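Local coordinates for phenylalanine hydroxylase (Colwellia psychrerythraea, PDB 2V27), which probably catalyses the iron-dependent hydroxylation of L-phenylalanine to L-tyrosine, using molecular oxygen and tetrahydrobiopterin, at residues G16-W20 with R60-L64; G76-V82 with K98-T104. All coordinates share one frame; numbering follows the deposited sequence.

Interaction 1. Residues G16-W20 with R60-L64; sequences GFIEW and RIPQL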
ATOM      1  N   GLY B  16     -29.300   8.054 -25.905  1.00 21.80           N
ATOM      2  CA  GLY B  16     -28.656   7.504 -24.703  1.00 20.80           C
ATOM      3  C   GLY B  16     -27.863   6.232 -24.965  1.00 21.29           C
ATOM      4  O   GLY B  16     -27.409   5.559 -24.025  1.00 21.67           O
ATOM      5  N   PHE B  17     -27.709   5.867 -26.226  1.00 20.30           N
ATOM      6  CA  PHE B  17     -27.064   4.588 -26.551  1.00 20.97           C
ATOM      7  C   PHE B  17     -25.568   4.780 -26.637  1.00 20.18           C
ATOM      8  O   PHE B  17     -25.098   5.795 -27.180  1.00 19.76           O
ATOM      9  CB  PHE B  17     -27.606   4.044 -27.855  1.00 21.87           C
ATOM     10  CG  PHE B  17     -27.344   2.584 -28.047  1.00 24.54           C
ATOM     11  CD1 PHE B  17     -28.213   1.617 -27.517  1.00 26.35           C
ATOM     12  CD2 PHE B  17     -26.239   2.175 -28.788  1.00 26.00           C
ATOM     13  CE1 PHE B  17     -27.965   0.247 -27.722  1.00 28.37           C
ATOM     14  CE2 PHE B  17     -25.965   0.810 -29.005  1.00 24.28           C
ATOM     15  CZ  PHE B  17     -26.825  -0.158 -28.469  1.00 27.09           C
ATOM     16  N   ILE B  18     -24.814   3.843 -26.045  1.00 18.38           N
ATOM     17  CA  ILE B  18     -23.352   3.837 -26.173  1.00 18.71           C
ATOM     18  C   ILE B  18     -22.917   2.651 -27.019  1.00 19.45           C
ATOM     19  O   ILE B  18     -23.362   1.504 -26.795  1.00 19.56           O
ATOM     20  CB  ILE B  18     -22.596   3.811 -24.782  1.00 18.02           C
ATOM     21  CG1 ILE B  18     -22.878   5.086 -23.996  1.00 19.04           C
ATOM     22  CG2 ILE B  18     -21.061   3.653 -24.988  1.00 18.19           C
ATOM     23  CD1 ILE B  18     -22.518   5.045 -22.512  1.00 18.33           C
ATOM     24  N   GLU B  19     -22.087   2.950 -28.017  1.00 21.25           N
ATOM     25  CA  GLU B  19     -21.529   1.898 -28.840  1.00 23.05           C
ATOM     26  C   GLU B  19     -20.230   1.399 -28.250  1.00 22.43           C
ATOM     27  O   GLU B  19     -19.233   2.133 -28.173  1.00 24.18           O
ATOM     28  CB  GLU B  19     -21.325   2.361 -30.291  1.00 24.50           C
ATOM     29  CG  GLU B  19     -20.898   1.232 -31.177  1.00 26.66           C
ATOM     30  CD  GLU B  19     -21.177   1.520 -32.598  1.00 30.20           C
ATOM     31  OE1 GLU B  19     -20.282   2.077 -33.262  1.00 33.46           O
ATOM     32  OE2 GLU B  19     -22.295   1.218 -33.027  1.00 30.56           O
ATOM     33  N   TRP B  20     -20.285   0.152 -27.791  1.00 22.25           N
ATOM     34  CA  TRP B  20     -19.132  -0.499 -27.197  1.00 21.00           C
ATOM     35  C   TRP B  20     -18.541  -1.405 -28.253  1.00 21.42           C
ATOM     36  O   TRP B  20     -19.277  -2.125 -28.951  1.00 21.29           O
ATOM     37  CB  TRP B  20     -19.551  -1.329 -25.962  1.00 19.82           C
ATOM     38  CG  TRP B  20     -20.087  -0.479 -24.837  1.00 18.22           C
ATOM     39  CD1 TRP B  20     -21.415  -0.320 -24.480  1.00 18.10           C
ATOM     40  CD2 TRP B  20     -19.334   0.353 -23.958  1.00 15.29           C
ATOM     41  NE1 TRP B  20     -21.510   0.545 -23.408  1.00 15.33           N
ATOM     42  CE2 TRP B  20     -20.253   0.961 -23.059  1.00 14.39           C
ATOM     43  CE3 TRP B  20     -17.967   0.598 -23.784  1.00 17.10           C
ATOM     44  CZ2 TRP B  20     -19.847   1.824 -22.025  1.00 16.55           C
ATOM     45  CZ3 TRP B  20     -17.566   1.459 -22.764  1.00 17.06           C
ATOM     46  CH2 TRP B  20     -18.510   2.050 -21.877  1.00 18.02           C
ATOM     47  N   ARG B  60     -21.667  -8.798 -22.831  1.00 18.69           N
ATOM     48  CA  ARG B  60     -21.536  -7.454 -23.371  1.00 18.33           C
ATOM     49  C   ARG B  60     -21.849  -6.433 -22.306  1.00 15.81           C
ATOM     50  O   ARG B  60     -22.530  -6.749 -21.323  1.00 15.89           O
ATOM     51  CB  ARG B  60     -22.425  -7.256 -24.597  1.00 19.42           C
ATOM     52  CG  ARG B  60     -23.903  -7.475 -24.358  1.00 20.55           C
ATOM     53  CD  ARG B  60     -24.728  -7.058 -25.586  1.00 22.60           C
ATOM     54  CZ  ARG B  60     -26.979  -6.153 -23.917  1.00 35.35           C
ATOM     55  NH1 ARG B  60     -26.588  -4.875 -23.928  1.00 35.71           N
ATOM     56  NH2 ARG B  60     -28.075  -6.522 -23.253  1.00 32.26           N
ATOM     57  N   ILE B  61     -21.339  -5.225 -22.499  1.00 14.78           N
ATOM     58  CA  ILE B  61     -21.671  -4.134 -21.565  1.00 14.84           C
ATOM     59  C   ILE B  61     -23.163  -3.708 -21.692  1.00 14.46           C
ATOM     60  O   ILE B  61     -23.619  -3.377 -22.803  1.00 15.77           O
ATOM     61  CB  ILE B  61     -20.732  -2.934 -21.751  1.00 13.78           C
ATOM     62  CG1 ILE B  61     -19.255  -3.392 -21.599  1.00 14.64           C
ATOM     63  CG2 ILE B  61     -21.105  -1.778 -20.789  1.00 15.57           C
ATOM     64  CD1 ILE B  61     -18.249  -2.389 -22.128  1.00 14.93           C
ATOM     65  N   PRO B  62     -23.949  -3.730 -20.584  1.00 14.19           N
ATOM     66  CA  PRO B  62     -25.342  -3.317 -20.739  1.00 14.12           C
ATOM     67  C   PRO B  62     -25.458  -1.828 -21.011  1.00 14.45           C
ATOM     68  O   PRO B  62     -24.626  -1.040 -20.543  1.00 15.62           O
ATOM     69  CB  PRO B  62     -25.986  -3.668 -19.368  1.00 14.51           C
ATOM     70  CG  PRO B  62     -24.858  -3.537 -18.394  1.00 13.95           C
ATOM     71  CD  PRO B  62     -23.649  -4.139 -19.183  1.00 14.38           C
ATOM     72  N   GLN B  63     -26.502  -1.438 -21.764  1.00 14.16           N
ATOM     73  CA  GLN B  63     -26.872  -0.033 -21.824  1.00 14.46           C
ATOM     74  C   GLN B  63     -27.362   0.427 -20.460  1.00 14.25           C
ATOM     75  O   GLN B  63     -28.055  -0.361 -19.750  1.00 14.62           O
ATOM     76  CB  GLN B  63     -27.958   0.146 -22.891  1.00 13.95           C
ATOM     77  CG  GLN B  63     -27.425  -0.212 -24.269  1.00 13.63           C
ATOM     78  CD  GLN B  63     -26.293   0.677 -24.707  1.00 13.39           C
ATOM     79  OE1 GLN B  63     -26.314   1.899 -24.493  1.00 18.14           O
ATOM     80  NE2 GLN B  63     -25.282   0.080 -25.339  1.00 17.77           N
ATOM     81  N   LEU B  64     -27.038   1.679 -20.111  1.00 14.39           N
ATOM     82  CA  LEU B  64     -27.428   2.227 -18.788  1.00 15.61           C
ATOM     83  C   LEU B  64     -28.952   2.078 -18.604  1.00 16.52           C
ATOM     84  O   LEU B  64     -29.420   1.712 -17.538  1.00 16.09           O
ATOM     85  CB  LEU B  64     -26.948   3.659 -18.563  1.00 16.26           C
ATOM     86  CG  LEU B  64     -25.427   3.754 -18.416  1.00 16.49           C
ATOM     87  CD1 LEU B  64     -25.006   5.165 -17.908  1.00 19.08           C
ATOM     88  CD2 LEU B  64     -24.852   2.645 -17.518  1.00 16.27           C
TER
HETATM   89  O   HOH W   1     -23.472   1.329 -21.514  1.00 14.29           O

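Interaction 2. Residues G76-V82 with K98-T104; sequences GWECYPV and KKFPVAT. With SO4 (sulfate ion), chain F.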
ATOM      1  N   GLY B  76     -36.614   3.100  -7.239  1.00 10.60           N
ATOM      2  CA  GLY B  76     -36.717   4.468  -7.710  1.00 11.40           C
ATOM      3  C   GLY B  76     -35.412   5.085  -8.156  1.00 12.03           C
ATOM      4  O   GLY B  76     -35.349   6.278  -8.525  1.00 13.93           O
ATOM      5  N   TRP B  77     -34.345   4.276  -8.130  1.00 11.05           N
ATOM      6  CA  TRP B  77     -33.021   4.750  -8.546  1.00 10.62           C
ATOM      7  C   TRP B  77     -32.822   4.693 -10.050  1.00 10.49           C
ATOM      8  O   TRP B  77     -33.609   4.037 -10.767  1.00 10.75           O
ATOM      9  CB  TRP B  77     -31.918   3.918  -7.858  1.00  9.66           C
ATOM     10  CG  TRP B  77     -31.668   4.506  -6.475  1.00  8.23           C
ATOM     11  CD1 TRP B  77     -32.456   4.391  -5.308  1.00  8.88           C
ATOM     12  CD2 TRP B  77     -30.527   5.308  -6.094  1.00  8.60           C
ATOM     13  NE1 TRP B  77     -31.878   5.117  -4.269  1.00  8.69           N
ATOM     14  CE2 TRP B  77     -30.698   5.669  -4.723  1.00 10.25           C
ATOM     15  CE3 TRP B  77     -29.412   5.814  -6.796  1.00  8.83           C
ATOM     16  CZ2 TRP B  77     -29.758   6.475  -4.036  1.00  9.01           C
ATOM     17  CZ3 TRP B  77     -28.469   6.623  -6.112  1.00  8.33           C
ATOM     18  CH2 TRP B  77     -28.664   6.940  -4.729  1.00  8.31           C
ATOM     19  N   GLU B  78     -31.783   5.367 -10.561  1.00 10.52           N
ATOM     20  CA  GLU B  78     -31.349   5.219 -11.962  1.00 10.97           C
ATOM     21  C   GLU B  78     -29.820   5.346 -12.004  1.00 11.82           C
ATOM     22  O   GLU B  78     -29.201   5.902 -11.033  1.00 11.00           O
ATOM     23  CB  GLU B  78     -31.931   6.321 -12.857  1.00 12.54           C
ATOM     24  CG  GLU B  78     -31.554   7.753 -12.402  1.00 14.39           C
ATOM     25  CD  GLU B  78     -32.404   8.814 -13.080  1.00 16.11           C
ATOM     26  OE1 GLU B  78     -31.872   9.421 -14.022  1.00 20.93           O
ATOM     27  OE2 GLU B  78     -33.551   9.038 -12.622  1.00 20.08           O
ATOM     28  N   CYS B  79     -29.228   4.852 -13.102  1.00 10.82           N
ATOM     29  CA  CYS B  79     -27.816   5.068 -13.375  1.00 12.54           C
ATOM     30  C   CYS B  79     -27.723   6.386 -14.105  1.00 14.44           C
ATOM     31  O   CYS B  79     -28.564   6.680 -14.982  1.00 17.58           O
ATOM     32  CB  CYS B  79     -27.255   4.008 -14.325  1.00 10.43           C
ATOM     33  SG  CYS B  79     -27.248   2.340 -13.626  1.00 16.08           S
ATOM     34  N   TYR B  80     -26.702   7.154 -13.809  1.00 12.11           N
ATOM     35  CA  TYR B  80     -26.586   8.491 -14.366  1.00 11.98           C
ATOM     36  C   TYR B  80     -25.227   8.586 -15.010  1.00 11.42           C
ATOM     37  O   TYR B  80     -24.204   8.536 -14.314  1.00 11.17           O
ATOM     38  CB  TYR B  80     -26.746   9.498 -13.229  1.00 11.57           C
ATOM     39  CG  TYR B  80     -26.687  10.961 -13.603  1.00 12.13           C
ATOM     40  CD1 TYR B  80     -27.881  11.682 -13.752  1.00 12.79           C
ATOM     41  CD2 TYR B  80     -25.481  11.615 -13.757  1.00 12.13           C
ATOM     42  CE1 TYR B  80     -27.853  13.037 -14.054  1.00 10.84           C
ATOM     43  CE2 TYR B  80     -25.449  12.966 -14.087  1.00 12.46           C
ATOM     44  CZ  TYR B  80     -26.662  13.653 -14.215  1.00 11.93           C
ATOM     45  OH  TYR B  80     -26.644  14.986 -14.540  1.00 14.12           O
ATOM     46  N   PRO B  81     -25.174   8.666 -16.345  1.00 10.83           N
ATOM     47  CA  PRO B  81     -23.873   8.732 -17.053  1.00 12.62           C
ATOM     48  C   PRO B  81     -23.075  10.007 -16.780  1.00 13.93           C
ATOM     49  O   PRO B  81     -23.636  11.110 -16.787  1.00 15.78           O
ATOM     50  CB  PRO B  81     -24.283   8.642 -18.525  1.00 12.54           C
ATOM     51  CG  PRO B  81     -25.645   9.257 -18.513  1.00 13.50           C
ATOM     52  CD  PRO B  81     -26.305   8.697 -17.286  1.00 12.40           C
ATOM     53  N   VAL B  82     -21.777   9.830 -16.521  1.00 16.12           N
ATOM     54  CA  VAL B  82     -20.848  10.940 -16.322  1.00 19.75           C
ATOM     55  C   VAL B  82     -19.658  10.689 -17.251  1.00 22.58           C
ATOM     56  O   VAL B  82     -19.080   9.608 -17.220  1.00 24.25           O
ATOM     57  CB  VAL B  82     -20.468  11.172 -14.820  1.00 18.94           C
ATOM     58  CG1 VAL B  82     -21.697  11.680 -14.031  1.00 19.20           C
ATOM     59  CG2 VAL B  82     -19.874   9.915 -14.151  1.00 19.58           C
ATOM     60  N   LYS B  98     -31.369  10.169  -6.058  1.00  9.95           N
ATOM     61  CA  LYS B  98     -31.464   8.741  -6.457  1.00  9.94           C
ATOM     62  C   LYS B  98     -30.946   8.534  -7.891  1.00  8.39           C
ATOM     63  O   LYS B  98     -31.443   7.697  -8.662  1.00  9.42           O
ATOM     64  CB  LYS B  98     -32.864   8.122  -6.205  1.00  9.75           C
ATOM     65  CG  LYS B  98     -33.398   8.464  -4.824  1.00  9.01           C
ATOM     66  CD  LYS B  98     -34.884   8.207  -4.601  1.00 13.57           C
ATOM     67  CE  LYS B  98     -35.233   6.779  -4.787  1.00 15.25           C
ATOM     68  NZ  LYS B  98     -36.720   6.481  -4.455  1.00 14.72           N
ATOM     69  N   LYS B  99     -29.860   9.253  -8.185  1.00  7.51           N
ATOM     70  CA  LYS B  99     -29.103   9.118  -9.410  1.00  8.47           C
ATOM     71  C   LYS B  99     -27.679   8.658  -9.053  1.00 10.28           C
ATOM     72  O   LYS B  99     -26.935   9.365  -8.364  1.00  9.85           O
ATOM     73  CB  LYS B  99     -29.072  10.467 -10.131  1.00  9.86           C
ATOM     74  CG  LYS B  99     -30.462  10.892 -10.654  1.00 11.09           C
ATOM     75  CD  LYS B  99     -30.487  12.391 -10.906  1.00  8.01           C
ATOM     76  CE  LYS B  99     -31.973  12.794 -11.234  1.00 11.65           C
ATOM     77  NZ  LYS B  99     -32.112  14.283 -11.433  1.00 12.75           N
ATOM     78  N   PHE B 100     -27.337   7.450  -9.482  1.00  9.42           N
ATOM     79  CA  PHE B 100     -26.003   6.897  -9.180  1.00 10.37           C
ATOM     80  C   PHE B 100     -25.039   7.150 -10.338  1.00 10.17           C
ATOM     81  O   PHE B 100     -25.236   6.631 -11.418  1.00  9.89           O
ATOM     82  CB  PHE B 100     -26.102   5.397  -8.899  1.00 10.58           C
ATOM     83  CG  PHE B 100     -24.889   4.848  -8.156  1.00 10.00           C
ATOM     84  CD1 PHE B 100     -24.692   5.186  -6.835  1.00 11.17           C
ATOM     85  CD2 PHE B 100     -23.936   4.080  -8.808  1.00 14.02           C
ATOM     86  CE1 PHE B 100     -23.550   4.728  -6.101  1.00 14.02           C
ATOM     87  CE2 PHE B 100     -22.773   3.621  -8.097  1.00 13.00           C
ATOM     88  CZ  PHE B 100     -22.600   3.966  -6.750  1.00 12.81           C
ATOM     89  N   PRO B 101     -23.996   7.950 -10.108  1.00 11.34           N
ATOM     90  CA  PRO B 101     -23.140   8.330 -11.219  1.00 11.67           C
ATOM     91  C   PRO B 101     -22.316   7.125 -11.743  1.00 13.31           C
ATOM     92  O   PRO B 101     -21.749   6.372 -10.941  1.00 14.00           O
ATOM     93  CB  PRO B 101     -22.216   9.408 -10.615  1.00 13.67           C
ATOM     94  CG  PRO B 101     -22.864   9.844  -9.284  1.00 13.17           C
ATOM     95  CD  PRO B 101     -23.591   8.584  -8.830  1.00 12.17           C
ATOM     96  N   VAL B 102     -22.302   6.905 -13.055  1.00 12.17           N
ATOM     97  CA  VAL B 102     -21.550   5.787 -13.660  1.00 11.99           C
ATOM     98  C   VAL B 102     -20.665   6.380 -14.753  1.00 12.90           C
ATOM     99  O   VAL B 102     -21.185   6.999 -15.707  1.00 13.36           O
ATOM    100  CB  VAL B 102     -22.511   4.719 -14.287  1.00 11.67           C
ATOM    101  CG1 VAL B 102     -21.743   3.568 -15.048  1.00 12.18           C
ATOM    102  CG2 VAL B 102     -23.531   4.090 -13.207  1.00 13.52           C
ATOM    103  N   ALA B 103     -19.343   6.201 -14.625  1.00 13.42           N
ATOM    104  CA  ALA B 103     -18.429   6.719 -15.636  1.00 15.05           C
ATOM    105  C   ALA B 103     -18.569   5.843 -16.891  1.00 15.29           C
ATOM    106  O   ALA B 103     -18.654   4.627 -16.820  1.00 15.21           O
ATOM    107  CB  ALA B 103     -16.998   6.660 -15.119  1.00 15.90           C
ATOM    108  N   THR B 104     -18.580   6.491 -18.053  1.00 15.91           N
ATOM    109  CA  THR B 104     -18.930   5.789 -19.298  1.00 16.54           C
ATOM    110  C   THR B 104     -17.669   5.300 -20.023  1.00 17.71           C
ATOM    111  O   THR B 104     -17.347   5.742 -21.141  1.00 18.03           O
ATOM    112  CB  THR B 104     -19.788   6.682 -20.248  1.00 16.68           C
ATOM    113  OG1 THR B 104     -19.117   7.934 -20.406  1.00 19.32           O
ATOM    114  CG2 THR B 104     -21.145   6.931 -19.621  1.00 18.36           C
TER
HETATM  115  S   SO4 F3009     -30.164  16.295 -13.925  1.00 12.87           S
HETATM  116  O1  SO4 F3009     -28.736  16.331 -13.472  1.00 13.63           O
HETATM  117  O2  SO4 F3009     -30.133  16.731 -15.338  1.00 13.40           O
HETATM  118  O3  SO4 F3009     -30.759  14.960 -13.801  1.00 13.66           O
HETATM  119  O4  SO4 F3009     -30.922  17.259 -13.057  1.00 13.98           O
HETATM  120  O   HOH W   2     -34.060   8.347  -9.762  1.00 19.31           O

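Interaction 1. Residues G16-W20 with R60-L64
The side-chain amide of Gln63 docks on the backbone of Ile18, pairing with its N-H and C=O much as a neighbouring peptide would, and so ties together two loops in the N-terminal part of the hydroxylase fold. Ile18 N donates to Gln63 OE1 at 2.9 Å, and the angle of 173° at the hydrogen makes the bond nearly straight. In return Gln63 NE2 reaches Ile18 O at 2.8 Å, lying in the carbonyl plane on a lone pair. Both ends of the amide are thus held by one residue, which fixes its rotation. The amide also stacks over one face of the Phe17 ring: the planes are only 9° apart, and Gln63 CD sits 3.5 Å from Phe17 CE1. A bend in the glutamine chain (chi2 -62°) brings the amide to this place.

The second half of the contact is apolar. Ile61 CD1 lies over the six-membered ring of Trp20, 3.7 Å from its centroid, a CH-pi contact, while Ile61 CG2 comes within 3.5 Å of Trp20 NE1. Ile18 CG2 sits on the opposite face of the indole, 3.4 Å above its plane and toward the rim, so an isoleucine methyl lies on either side of the ring.

Further out, Asp13 OD1 accepts a hydrogen bond from Phe17 N, and Asn25 OD1 in helix 22-38 accepts one from Ile61 N, each anchoring one loop. Ile120 of helix 120-131 packs against both Trp20 and Ile61. The remaining link runs through solvent: a water in the plane of the indole, at its edge, accepts from Trp20 NE1 at 2.8 Å and donates to Pro62 O at 2.8 Å.

Interaction 2. Residues G76-V82 with K98-T104
Lys99 lies side by side with Glu78, its partner in a parallel strand pair, and its chain runs extended from the sheet to a sulfate. Its CB is 4.0 Å from Tyr80 CB, and the next atom, CG, packs 3.7 Å from Glu78 CD. Lys99 CD then passes Tyr80 CD1 at 3.9 Å, and Lys99 CE approaches sulfate O3 at 3.6 Å. At the tip, Lys99 NZ donates to sulfate O3 at 2.8 Å and forms a salt bridge with Glu97. Tyr80 OH donates to sulfate O1 at 2.7 Å, and Arg93 NH1 also donates to this anion, probably from the crystallisation liquor.

Between the strands, six backbone hydrogen bonds run from Glu78 N-Lys98 O to Thr104 N-Val82 O. The last is the longest, 3.3 Å. Just before the strands, the Trp77 ring lies flat over the Lys98 backbone, with Lys98 CA 3.4 Å from the centroid of its six-membered ring and 4° off the normal.

On the face bearing Cys79, Phe100 and Val102, the Phe100 ring meets that of the iron ligand His127. Strand 78-82, helix 88-96 and strand 99-103, with Leu94 and Leu95 packed on Pro101, form a beta-alpha-beta crossover.

Interaction 1 lies nearer the periphery, its centre about 21 Å from the chain centre, against about 13 Å for interaction 2. The first joins irregular loops through one side-chain amide, aromatic packing and a bridging water; the second is built on regular backbone hydrogen bonding between strands: one face mixes the polar Glu78, Lys99 and Tyr80 with Pro101, Val82 and Ala103, while Cys79, Phe100 and Val102 on the other pack on helix 120-131. Helix 64-75 runs from the end of 60-64 to the start of 76-82, and helix 120-131 packs on both contacts. They also touch directly through apolar groups: Leu64 CD1 is 3.6 Å from Pro81 CB, and Ile18 CD1 is 3.7 Å from Thr104 CG2.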